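Local coordinates for protein predicted ancestral HMA domain of Pik-1 from Oryza spp. (Synthetic construct, PDB 7BNT) that probably binds a pathogen effector, as a reconstructed ancestor of the integrated heavy-metal-associated (HMA) sensor domain of the rice immune receptor Pik-1, at residues K11-M14 with K18-S21; A25-T30 with D44-V49; K57-L62 with G67-L72. One frame throughout, in Å; residues are numbered along the deposited sequence.

Contact 1 of 3, residues K11-M14 with K18-S21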
ATOM      1  N   LYS B  11       7.126   1.509  -6.600  1.00 14.63           N
ATOM      2  CA  LYS B  11       6.848   0.677  -7.788  1.00 16.03           C
ATOM      3  C   LYS B  11       7.786  -0.531  -7.754  1.00 18.56           C
ATOM      4  O   LYS B  11       9.002  -0.357  -7.505  1.00 20.28           O
ATOM      5  CB  LYS B  11       7.053   1.464  -9.082  1.00 19.21           C
ATOM      6  CG  LYS B  11       6.680   0.688 -10.350  1.00 20.92           C
ATOM      7  CD  LYS B  11       6.541   1.606 -11.561  1.00 25.69           C
ATOM      8  CE  LYS B  11       6.238   0.902 -12.863  1.00 31.13           C
ATOM      9  NZ  LYS B  11       6.116   1.869 -13.985  1.00 38.67           N
ATOM     10  N   VAL B  12       7.208  -1.706  -7.912  1.00 19.47           N
ATOM     11  CA  VAL B  12       7.979  -2.961  -7.769  1.00 23.91           C
ATOM     12  C   VAL B  12       7.961  -3.706  -9.079  1.00 24.27           C
ATOM     13  O   VAL B  12       7.057  -3.536  -9.885  1.00 23.54           O
ATOM     14  CB  VAL B  12       7.459  -3.847  -6.630  1.00 27.06           C
ATOM     15  CG1 VAL B  12       7.668  -3.152  -5.294  1.00 31.07           C
ATOM     16  CG2 VAL B  12       6.007  -4.250  -6.838  1.00 27.85           C
ATOM     17  N   PRO B  13       8.945  -4.611  -9.250  1.00 31.95           N
ATOM     18  CA  PRO B  13       9.062  -5.391 -10.468  1.00 30.30           C
ATOM     19  C   PRO B  13       7.847  -6.306 -10.627  1.00 26.33           C
ATOM     20  O   PRO B  13       7.340  -6.890  -9.664  1.00 27.47           O
ATOM     21  CB  PRO B  13      10.365  -6.162 -10.241  1.00 37.63           C
ATOM     22  CG  PRO B  13      10.412  -6.306  -8.737  1.00 36.62           C
ATOM     23  CD  PRO B  13       9.983  -4.945  -8.261  1.00 36.88           C
ATOM     24  N   MET B  14       7.415  -6.391 -11.876  1.00 25.41           N
ATOM     25  CA  MET B  14       6.259  -7.189 -12.293  1.00 23.24           C
ATOM     26  C   MET B  14       6.722  -8.350 -13.169  1.00 22.77           C
ATOM     27  O   MET B  14       5.935  -8.801 -14.002  1.00 24.31           O
ATOM     28  CB  MET B  14       5.291  -6.266 -13.030  1.00 23.17           C
ATOM     29  CG  MET B  14       4.746  -5.181 -12.114  1.00 22.68           C
ATOM     30  SD  MET B  14       3.606  -5.848 -10.880  1.00 22.89           S
ATOM     31  CE  MET B  14       2.115  -5.951 -11.878  1.00 24.79           C
ATOM     32  N   LYS B  18       4.861 -14.181  -8.446  1.00 21.64           N
ATOM     33  CA  LYS B  18       5.813 -14.613  -7.396  1.00 22.23           C
ATOM     34  C   LYS B  18       6.804 -13.494  -7.080  1.00 21.26           C
ATOM     35  O   LYS B  18       7.069 -13.249  -5.904  1.00 21.87           O
ATOM     36  CB  LYS B  18       6.568 -15.856  -7.864  1.00 26.75           C
ATOM     37  CG  LYS B  18       7.741 -16.238  -6.975  1.00 38.44           C
ATOM     38  CD  LYS B  18       8.008 -17.714  -6.913  1.00 43.99           C
ATOM     39  CE  LYS B  18       9.182 -18.044  -6.015  1.00 53.09           C
ATOM     40  NZ  LYS B  18       9.278 -19.500  -5.757  1.00 61.95           N
ATOM     41  N   CYS B  19       7.344 -12.827  -8.095  1.00 20.91           N
ATOM     42  CA  CYS B  19       8.249 -11.675  -7.885  1.00 21.73           C
ATOM     43  C   CYS B  19       7.537 -10.571  -7.080  1.00 19.76           C
ATOM     44  O   CYS B  19       8.103  -9.984  -6.141  1.00 20.35           O
ATOM     45  CB  CYS B  19       8.673 -11.168  -9.250  1.00 22.69           C
ATOM     46  SG  CYS B  19       9.913  -9.868  -9.138  1.00 30.22           S
ATOM     47  N   ARG B  20       6.329 -10.231  -7.488  1.00 18.71           N
ATOM     48  CA  ARG B  20       5.551  -9.182  -6.808  1.00 19.70           C
ATOM     49  C   ARG B  20       5.295  -9.618  -5.356  1.00 21.45           C
ATOM     50  O   ARG B  20       5.446  -8.790  -4.438  1.00 20.33           O
ATOM     51  CB  ARG B  20       4.277  -8.897  -7.595  1.00 19.78           C
ATOM     52  CG  ARG B  20       3.447  -7.781  -6.992  1.00 19.75           C
ATOM     53  CD  ARG B  20       2.259  -7.424  -7.863  1.00 20.27           C
ATOM     54  NE  ARG B  20       1.339  -8.544  -7.939  1.00 19.48           N
ATOM     55  CZ  ARG B  20       0.175  -8.542  -8.571  1.00 21.83           C
ATOM     56  NH1 ARG B  20      -0.231  -7.472  -9.224  1.00 22.26           N
ATOM     57  NH2 ARG B  20      -0.575  -9.632  -8.564  1.00 24.22           N
ATOM     58  N   SER B  21       4.997 -10.892  -5.147  1.00 20.19           N
ATOM     59  CA  SER B  21       4.799 -11.455  -3.794  1.00 20.59           C
ATOM     60  C   SER B  21       6.098 -11.437  -2.962  1.00 19.96           C
ATOM     61  O   SER B  21       6.010 -11.162  -1.735  1.00 21.09           O
ATOM     62  CB  SER B  21       4.217 -12.827  -3.908  1.00 21.60           C
ATOM     63  OG  SER B  21       2.860 -12.760  -4.344  1.00 22.85           O
TER
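Pro13 and Met14 pack on Cys19 and Arg20 in a surface contact at the first strand-to-helix connection of a ferredoxin-like beta-alpha-beta-beta-alpha-beta fold, where the loop leaving strand 6-11 doubles back on the opening turns of helix 17-28. This loop is where metal-binding HMA domains carry their MxCxxC motif; here Met14 and Cys19 occupy its two ends, with Ser16 between them and no metal among the atoms of the site. The two segments bury 227 Å² between them, all of it by packing. The proline ring sits against the thiol: Pro13 CG lies 3.6 Å from Cys19 SG, and Pro13 CB is 3.9 Å from the same sulfur. Arg20 contributes the largest area. Its chain runs straight from the backbone through CG and then bends at CD (chi3 65°), which carries the guanidinium past the methionine. There NH1 bonds to the carbonyl of Arg43 and NH2 makes a salt bridge to Asp17, so the polar end is held from outside while its methylenes do the packing. Pro13 O is buried beside the helix, with Arg20 CA its closest neighbour across the contact at 4.1 Å, and finds no hydrogen-bond partner. Met14, bent at chi2 and chi3, meets the arginine with its thioether: SD stands 3.7 Å from Arg20 CD, and the CE methyl is 3.9 Å from Arg20 NH1.

Contact 2 of 3, residues A25-T30 with D44-V49. With EDO (1,2-ethanediol), chain D.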
ATOM      1  N   ALA B  25       6.519  -9.497   0.526  1.00 17.68           N
ATOM      2  CA  ALA B  25       7.088 -10.185   1.699  1.00 17.66           C
ATOM      3  C   ALA B  25       8.250  -9.379   2.278  1.00 17.30           C
ATOM      4  O   ALA B  25       8.322  -9.199   3.519  1.00 18.15           O
ATOM      5  CB  ALA B  25       7.550 -11.570   1.338  1.00 18.64           C
ATOM      6  N   LEU B  26       9.131  -8.890   1.418  1.00 16.98           N
ATOM      7  CA  LEU B  26      10.294  -8.102   1.891  1.00 17.35           C
ATOM      8  C   LEU B  26       9.781  -6.861   2.614  1.00 16.92           C
ATOM      9  O   LEU B  26      10.240  -6.569   3.753  1.00 19.06           O
ATOM     10  CB  LEU B  26      11.217  -7.763   0.728  1.00 19.41           C
ATOM     11  CG  LEU B  26      12.485  -7.008   1.117  1.00 20.27           C
ATOM     12  CD1 LEU B  26      13.570  -7.235   0.074  1.00 24.09           C
ATOM     13  CD2 LEU B  26      12.249  -5.513   1.284  1.00 23.72           C
ATOM     14  N   VAL B  27       8.860  -6.120   1.998  1.00 16.79           N
ATOM     15  CA  VAL B  27       8.375  -4.874   2.642  1.00 18.18           C
ATOM     16  C   VAL B  27       7.669  -5.233   3.946  1.00 18.17           C
ATOM     17  O   VAL B  27       7.958  -4.607   4.978  1.00 19.49           O
ATOM     18  CB  VAL B  27       7.485  -4.067   1.694  1.00 18.13           C
ATOM     19  CG1 VAL B  27       6.942  -2.846   2.417  1.00 19.51           C
ATOM     20  CG2 VAL B  27       8.263  -3.689   0.434  1.00 18.86           C
ATOM     21  N   ALA B  28       6.774  -6.210   3.922  1.00 18.01           N
ATOM     22  CA  ALA B  28       5.975  -6.567   5.108  1.00 19.70           C
ATOM     23  C   ALA B  28       6.909  -6.952   6.283  1.00 20.48           C
ATOM     24  O   ALA B  28       6.519  -6.718   7.419  1.00 24.89           O
ATOM     25  CB  ALA B  28       5.015  -7.679   4.773  1.00 19.67           C
ATOM     26  N   SER B  29       8.063  -7.569   5.992  1.00 19.93           N
ATOM     27  CA  SER B  29       9.095  -8.113   6.912  1.00 23.32           C
ATOM     28  C   SER B  29       9.899  -6.985   7.574  1.00 22.23           C
ATOM     29  O   SER B  29      10.625  -7.284   8.554  1.00 24.20           O
ATOM     30  CB  SER B  29      10.021  -9.120   6.181  1.00 23.96           C
ATOM     31  OG  SER B  29      11.134  -8.490   5.529  1.00 27.06           O
ATOM     32  N   THR B  30       9.800  -5.751   7.048  1.00 20.35           N
ATOM     33  CA  THR B  30      10.685  -4.625   7.418  1.00 22.29           C
ATOM     34  C   THR B  30      10.258  -4.082   8.784  1.00 20.27           C
ATOM     35  O   THR B  30       9.054  -3.958   9.038  1.00 20.58           O
ATOM     36  CB  THR B  30      10.688  -3.581   6.288  1.00 20.25           C
ATOM     37  OG1 THR B  30      11.201  -4.224   5.103  1.00 24.05           O
ATOM     38  CG2 THR B  30      11.533  -2.372   6.601  1.00 25.76           C
ATOM     39  N   ASP B  44       0.933  -2.562  -9.445  1.00 16.43           N
ATOM     40  CA  ASP B  44       2.402  -2.672  -9.626  1.00 17.88           C
ATOM     41  C   ASP B  44       3.137  -1.841  -8.573  1.00 16.61           C
ATOM     42  O   ASP B  44       4.357  -1.610  -8.713  1.00 18.49           O
ATOM     43  CB  ASP B  44       2.783  -2.222 -11.038  1.00 21.59           C
ATOM     44  CG  ASP B  44       2.379  -0.816 -11.433  1.00 23.16           C
ATOM     45  OD1 ASP B  44       1.607  -0.193 -10.689  1.00 21.78           O
ATOM     46  OD2 ASP B  44       2.859  -0.357 -12.520  1.00 27.71           O
ATOM     47  N   LYS B  45       2.428  -1.371  -7.565  1.00 16.26           N
ATOM     48  CA  LYS B  45       3.036  -0.537  -6.522  1.00 15.39           C
ATOM     49  C   LYS B  45       2.632  -1.081  -5.173  1.00 14.36           C
ATOM     50  O   LYS B  45       1.522  -1.575  -5.023  1.00 16.78           O
ATOM     51  CB  LYS B  45       2.608   0.913  -6.690  1.00 18.16           C
ATOM     52  CG  LYS B  45       3.039   1.523  -8.013  1.00 19.87           C
ATOM     53  CD  LYS B  45       2.245   2.707  -8.389  1.00 22.02           C
ATOM     54  CE  LYS B  45       2.616   3.211  -9.755  1.00 22.94           C
ATOM     55  NZ  LYS B  45       1.673   2.752 -10.776  1.00 25.77           N
ATOM     56  N   ILE B  46       3.551  -0.943  -4.231  1.00 14.73           N
ATOM     57  CA  ILE B  46       3.307  -1.304  -2.826  1.00 16.41           C
ATOM     58  C   ILE B  46       3.217  -0.011  -2.044  1.00 14.86           C
ATOM     59  O   ILE B  46       4.139   0.810  -2.082  1.00 15.00           O
ATOM     60  CB  ILE B  46       4.389  -2.233  -2.262  1.00 18.13           C
ATOM     61  CG1 ILE B  46       4.530  -3.515  -3.091  1.00 22.99           C
ATOM     62  CG2 ILE B  46       4.111  -2.537  -0.790  1.00 22.23           C
ATOM     63  CD1 ILE B  46       5.696  -4.362  -2.672  1.00 29.74           C
ATOM     64  N   GLU B  47       2.077   0.162  -1.400  1.00 14.50           N
ATOM     65  CA  GLU B  47       1.874   1.260  -0.437  1.00 14.08           C
ATOM     66  C   GLU B  47       2.146   0.718   0.957  1.00 14.00           C
ATOM     67  O   GLU B  47       1.521  -0.274   1.358  1.00 14.82           O
ATOM     68  CB  GLU B  47       0.452   1.747  -0.562  1.00 16.43           C
ATOM     69  CG  GLU B  47       0.146   3.007   0.172  1.00 16.37           C
ATOM     70  CD  GLU B  47      -1.271   3.423  -0.241  1.00 19.35           C
ATOM     71  OE1 GLU B  47      -2.242   2.941   0.362  1.00 18.11           O
ATOM     72  OE2 GLU B  47      -1.421   4.160  -1.250  1.00 23.55           O
ATOM     73  N   VAL B  48       3.074   1.336   1.668  0.50 13.56           N
ATOM     74  CA  VAL B  48       3.446   0.840   3.015  0.50 13.76           C
ATOM     75  C   VAL B  48       3.285   1.991   3.997  0.50 13.64           C
ATOM     76  O   VAL B  48       3.647   3.138   3.682  0.50 16.38           O
ATOM     77  CB  VAL B  48       4.849   0.219   3.053  0.50 16.02           C
ATOM     78  CG1 VAL B  48       5.894   1.198   2.575  0.50 15.51           C
ATOM     79  CG2 VAL B  48       5.188  -0.299   4.439  0.50 15.45           C
ATOM     80  N   VAL B  49       2.725   1.635   5.150  1.00 13.36           N
ATOM     81  CA  VAL B  49       2.428   2.558   6.265  1.00 13.53           C
ATOM     82  C   VAL B  49       3.146   2.029   7.502  1.00 14.49           C
ATOM     83  O   VAL B  49       3.116   0.821   7.790  1.00 15.29           O
ATOM     84  CB  VAL B  49       0.922   2.708   6.485  1.00 13.79           C
ATOM     85  CG1 VAL B  49       0.584   3.425   7.777  1.00 15.85           C
ATOM     86  CG2 VAL B  49       0.313   3.417   5.305  1.00 15.21           C
TER
HETATM   87  C1  EDO D 301       6.819  -6.821  10.948  0.50 29.63           C
HETATM   88  O1  EDO D 301       8.028  -6.773  10.211  0.50 30.90           O
HETATM   89  C2  EDO D 301       6.630  -5.621  11.798  0.50 31.99           C
HETATM   90  O2  EDO D 301       7.059  -4.411  11.168  0.50 23.53           O
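Leu26 O is gripped by two hydroxyls toward the C-terminal part of helix 17-28: Ser29 OG donates to it at 2.8 Å and Thr30 OG1 donates at 2.9 Å to the same Leu26 O. They arrive from opposite faces of the carbonyl plane, tilted from it by 25° and 29°, so the oxygen is bracketed. Next along the chain, Val27 faces strand 45-50 and supplies the helix side of the contact with both its methyls. CG1, placed anti to the backbone N (chi1 177°), crosses Val48 and comes to 3.7 Å from Val48 CG2; Val48 has two conformers, so this approach holds for one of them and is less certain than the rest. Val27 CG2 instead reaches tip to tip toward Ile46, with the CD1 methyl 4.1 Å away. Ile46 and Val48 both point toward the helix, as alternate residues of a strand do, whereas Glu47 between them points away from it; its OE1 bonds to a polar side chain of another protein chain. Asp44 and Lys45 form a classic beta bulge opposite Val39. Lys45 NZ makes a salt bridge to Asp44 OD1, met on its syn side at 2.9 Å, and a second one to an acidic side chain of another protein chain. A 1,2-ethanediol, probably from the crystallisation liquor, lies nearby, its O2 3.0 Å from Thr30 O. Between helix and strand, three buried side chains meet by methyls alone, so the contribution is probably hydrophobic packing, while the strand's backbone bonds run to neighbours such as Ile10 and Ile8.

Contact 3 of 3, residues K57-L62 with G67-L72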
ATOM      1  N   LYS B  57      16.482   3.156   1.966  1.00 20.16           N
ATOM      2  CA  LYS B  57      17.037   1.836   2.335  1.00 20.69           C
ATOM      3  C   LYS B  57      16.089   0.744   1.803  1.00 19.34           C
ATOM      4  O   LYS B  57      16.558  -0.311   1.349  1.00 21.35           O
ATOM      5  CB  LYS B  57      17.203   1.829   3.852  1.00 27.02           C
ATOM      6  CG  LYS B  57      18.178   0.829   4.436  1.00 34.89           C
ATOM      7  CD  LYS B  57      18.500   1.173   5.890  1.00 40.40           C
ATOM      8  CE  LYS B  57      18.938   0.004   6.732  1.00 46.50           C
ATOM      9  NZ  LYS B  57      18.794   0.345   8.164  1.00 56.74           N
ATOM     10  N   LEU B  58      14.780   0.951   1.872  1.00 19.93           N
ATOM     11  CA  LEU B  58      13.808  -0.054   1.407  1.00 18.17           C
ATOM     12  C   LEU B  58      13.912  -0.214  -0.116  1.00 19.64           C
ATOM     13  O   LEU B  58      13.884  -1.340  -0.611  1.00 19.01           O
ATOM     14  CB  LEU B  58      12.431   0.389   1.891  1.00 19.65           C
ATOM     15  CG  LEU B  58      11.312  -0.589   1.638  1.00 21.87           C
ATOM     16  CD1 LEU B  58      11.616  -1.953   2.255  1.00 24.10           C
ATOM     17  CD2 LEU B  58      10.051  -0.012   2.217  1.00 20.74           C
ATOM     18  N   VAL B  59      14.050   0.877  -0.852  1.00 18.11           N
ATOM     19  CA  VAL B  59      14.266   0.797  -2.318  1.00 18.36           C
ATOM     20  C   VAL B  59      15.514  -0.040  -2.594  1.00 18.38           C
ATOM     21  O   VAL B  59      15.475  -0.916  -3.462  1.00 19.79           O
ATOM     22  CB  VAL B  59      14.346   2.202  -2.940  1.00 18.23           C
ATOM     23  CG1 VAL B  59      14.964   2.173  -4.327  1.00 21.44           C
ATOM     24  CG2 VAL B  59      12.970   2.875  -2.960  1.00 20.81           C
ATOM     25  N   SER B  60      16.616   0.273  -1.932  1.00 19.04           N
ATOM     26  CA  SER B  60      17.884  -0.469  -2.140  1.00 20.11           C
ATOM     27  C   SER B  60      17.681  -1.963  -1.855  1.00 20.41           C
ATOM     28  O   SER B  60      18.159  -2.800  -2.628  1.00 22.09           O
ATOM     29  CB  SER B  60      18.929   0.128  -1.263  1.00 23.12           C
ATOM     30  OG  SER B  60      19.267   1.415  -1.705  1.00 26.69           O
ATOM     31  N   ALA B  61      16.990  -2.297  -0.773  1.00 19.47           N
ATOM     32  CA  ALA B  61      16.758  -3.702  -0.370  1.00 20.74           C
ATOM     33  C   ALA B  61      15.905  -4.405  -1.433  1.00 20.59           C
ATOM     34  O   ALA B  61      16.217  -5.539  -1.807  1.00 22.46           O
ATOM     35  CB  ALA B  61      16.132  -3.755   1.001  1.00 21.55           C
ATOM     36  N   LEU B  62      14.876  -3.727  -1.941  1.00 19.09           N
ATOM     37  CA  LEU B  62      14.046  -4.341  -2.997  1.00 19.03           C
ATOM     38  C   LEU B  62      14.896  -4.565  -4.241  1.00 19.97           C
ATOM     39  O   LEU B  62      14.755  -5.629  -4.870  1.00 22.01           O
ATOM     40  CB  LEU B  62      12.854  -3.436  -3.291  1.00 19.59           C
ATOM     41  CG  LEU B  62      11.730  -3.555  -2.267  1.00 18.48           C
ATOM     42  CD1 LEU B  62      10.770  -2.382  -2.414  1.00 19.17           C
ATOM     43  CD2 LEU B  62      10.981  -4.876  -2.414  1.00 20.23           C
ATOM     44  N   GLY B  67      14.333  -7.239  -7.546  1.00 35.55           N
ATOM     45  CA  GLY B  67      14.234  -6.607  -8.860  1.00 37.34           C
ATOM     46  C   GLY B  67      14.062  -5.107  -8.672  1.00 35.18           C
ATOM     47  O   GLY B  67      13.946  -4.606  -7.510  1.00 32.74           O
ATOM     48  N   HIS B  68      14.067  -4.392  -9.776  1.00 34.41           N
ATOM     49  CA  HIS B  68      14.083  -2.921  -9.791  1.00 32.19           C
ATOM     50  C   HIS B  68      12.904  -2.366  -8.984  1.00 32.84           C
ATOM     51  O   HIS B  68      11.759  -2.864  -9.151  1.00 38.50           O
ATOM     52  CB  HIS B  68      14.078  -2.357 -11.205  1.00 34.57           C
ATOM     53  CG  HIS B  68      14.353  -0.889 -11.189  1.00 34.66           C
ATOM     54  ND1 HIS B  68      15.484  -0.368 -10.574  1.00 43.80           N
ATOM     55  CD2 HIS B  68      13.637   0.169 -11.636  1.00 39.22           C
ATOM     56  CE1 HIS B  68      15.472   0.946 -10.690  1.00 48.01           C
ATOM     57  NE2 HIS B  68      14.351   1.302 -11.343  1.00 42.49           N
ATOM     58  N   ALA B  69      13.162  -1.281  -8.270  1.00 21.49           N
ATOM     59  CA  ALA B  69      12.169  -0.604  -7.416  1.00 22.85           C
ATOM     60  C   ALA B  69      12.376   0.898  -7.554  1.00 18.60           C
ATOM     61  O   ALA B  69      13.508   1.350  -7.754  1.00 20.53           O
ATOM     62  CB  ALA B  69      12.314  -1.047  -5.985  1.00 26.11           C
ATOM     63  N   GLU B  70      11.300   1.649  -7.421  1.00 18.10           N
ATOM     64  CA  GLU B  70      11.304   3.107  -7.623  1.00 18.46           C
ATOM     65  C   GLU B  70      10.348   3.743  -6.617  1.00 17.40           C
ATOM     66  O   GLU B  70       9.165   3.405  -6.599  1.00 18.70           O
ATOM     67  CB  GLU B  70      10.904   3.403  -9.073  1.00 23.14           C
ATOM     68  CG  GLU B  70      10.902   4.855  -9.436  1.00 25.29           C
ATOM     69  CD  GLU B  70      10.509   5.107 -10.887  1.00 28.86           C
ATOM     70  OE1 GLU B  70      10.053   4.141 -11.576  1.00 38.39           O
ATOM     71  OE2 GLU B  70      10.614   6.267 -11.319  1.00 41.49           O
ATOM     72  N   LEU B  71      10.863   4.645  -5.804  1.00 16.75           N
ATOM     73  CA  LEU B  71      10.016   5.447  -4.898  1.00 15.24           C
ATOM     74  C   LEU B  71       9.140   6.377  -5.722  1.00 14.98           C
ATOM     75  O   LEU B  71       9.686   7.147  -6.534  1.00 16.11           O
ATOM     76  CB  LEU B  71      10.894   6.222  -3.931  1.00 16.74           C
ATOM     77  CG  LEU B  71      10.197   7.059  -2.864  1.00 16.99           C
ATOM     78  CD1 LEU B  71       9.355   6.203  -1.946  1.00 16.76           C
ATOM     79  CD2 LEU B  71      11.219   7.826  -2.055  1.00 18.74           C
ATOM     80  N   LEU B  72       7.835   6.380  -5.456  1.00 13.65           N
ATOM     81  CA  LEU B  72       6.936   7.243  -6.238  1.00 13.16           C
ATOM     82  C   LEU B  72       6.140   8.214  -5.385  1.00 13.71           C
ATOM     83  O   LEU B  72       5.577   9.146  -5.972  1.00 14.23           O
ATOM     84  CB  LEU B  72       5.983   6.392  -7.081  1.00 16.61           C
ATOM     85  CG  LEU B  72       6.625   5.526  -8.160  1.00 20.23           C
ATOM     86  CD1 LEU B  72       5.521   4.828  -8.922  1.00 22.22           C
ATOM     87  CD2 LEU B  72       7.488   6.319  -9.123  1.00 22.96           C
TER
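Val59, Ala69 and Leu62 have the most surface buried where helix 55-65 packs on the chain entering strand 70-74, the closing alpha-beta unit of the ferredoxin-like fold. The backbones draw nearest between Val59 and Ala69, whose CA atoms are 5.7 Å apart, a spacing compatible with the small alanine side chain. Ala69 points its methyl at the helix, and Leu62 receives it: the two CB atoms, Leu62 CB and Ala69 CB, are 3.6 Å apart, and Leu62 CD1 also lies 4.1 Å from Ala69 CB. With its CG anti to the carbonyl carbon (chi1 -79°), Leu62 sends its branched end inward, where it also touches Ile10 of strand 6-11 and Ala23, Leu26 and Val27 of helix 17-28. Ala69 rests on Ile10 too, so the pair belongs to the hydrophobic layer between helices and sheet. Just before Ala69, Gly67 N donates to Leu62 O, a backbone bond of 3.2 Å with an angle of 155° at the hydrogen. Gly67 O lies 2.9 Å from the same Leu62 O, a close pair of acceptors that is not bonded. Gly67 has a phi of 149°, a backbone conformation readily adopted by glycine. Ala69 O also accepts a hydrogen bond from Arg63 NH1 of the same helix. Leu71, two residues on, also packs on an aromatic side chain of another protein chain. Val59 spreads its two methyls along the backbone leading into strand 70-74. CG1 lies 3.8 Å from Ala69 O, while CG2 comes 4.0 Å from Leu71 N, and the Val59 and Leu71 side chains cross at about a right angle, with Val59 CG2 4.1 Å from Leu71 CB.

Overall arrangement
The three contacts follow one another along the chain, each closing before the next opens, and their centres are only about 10 to 11 Å apart in this 75-residue domain. Contacts 1 and 2 share helix 17-28, one near its start and the other near its end; contact 3 brings in helix 55-65. Contacts 2 and 3 reach the same four-stranded antiparallel sheet, in which strand 6-11 lies between strands 45-50 and 70-74, and contact 1 sits at the loop where strand 6-11 ends. Lys11 probably bonds to Glu70 within the sheet, while Val12 on Ile46 and Leu26 on Leu58 join the contacts through the core. Strand residues of contacts 2 and 3 also meet another protein chain, consistent with effector recognition.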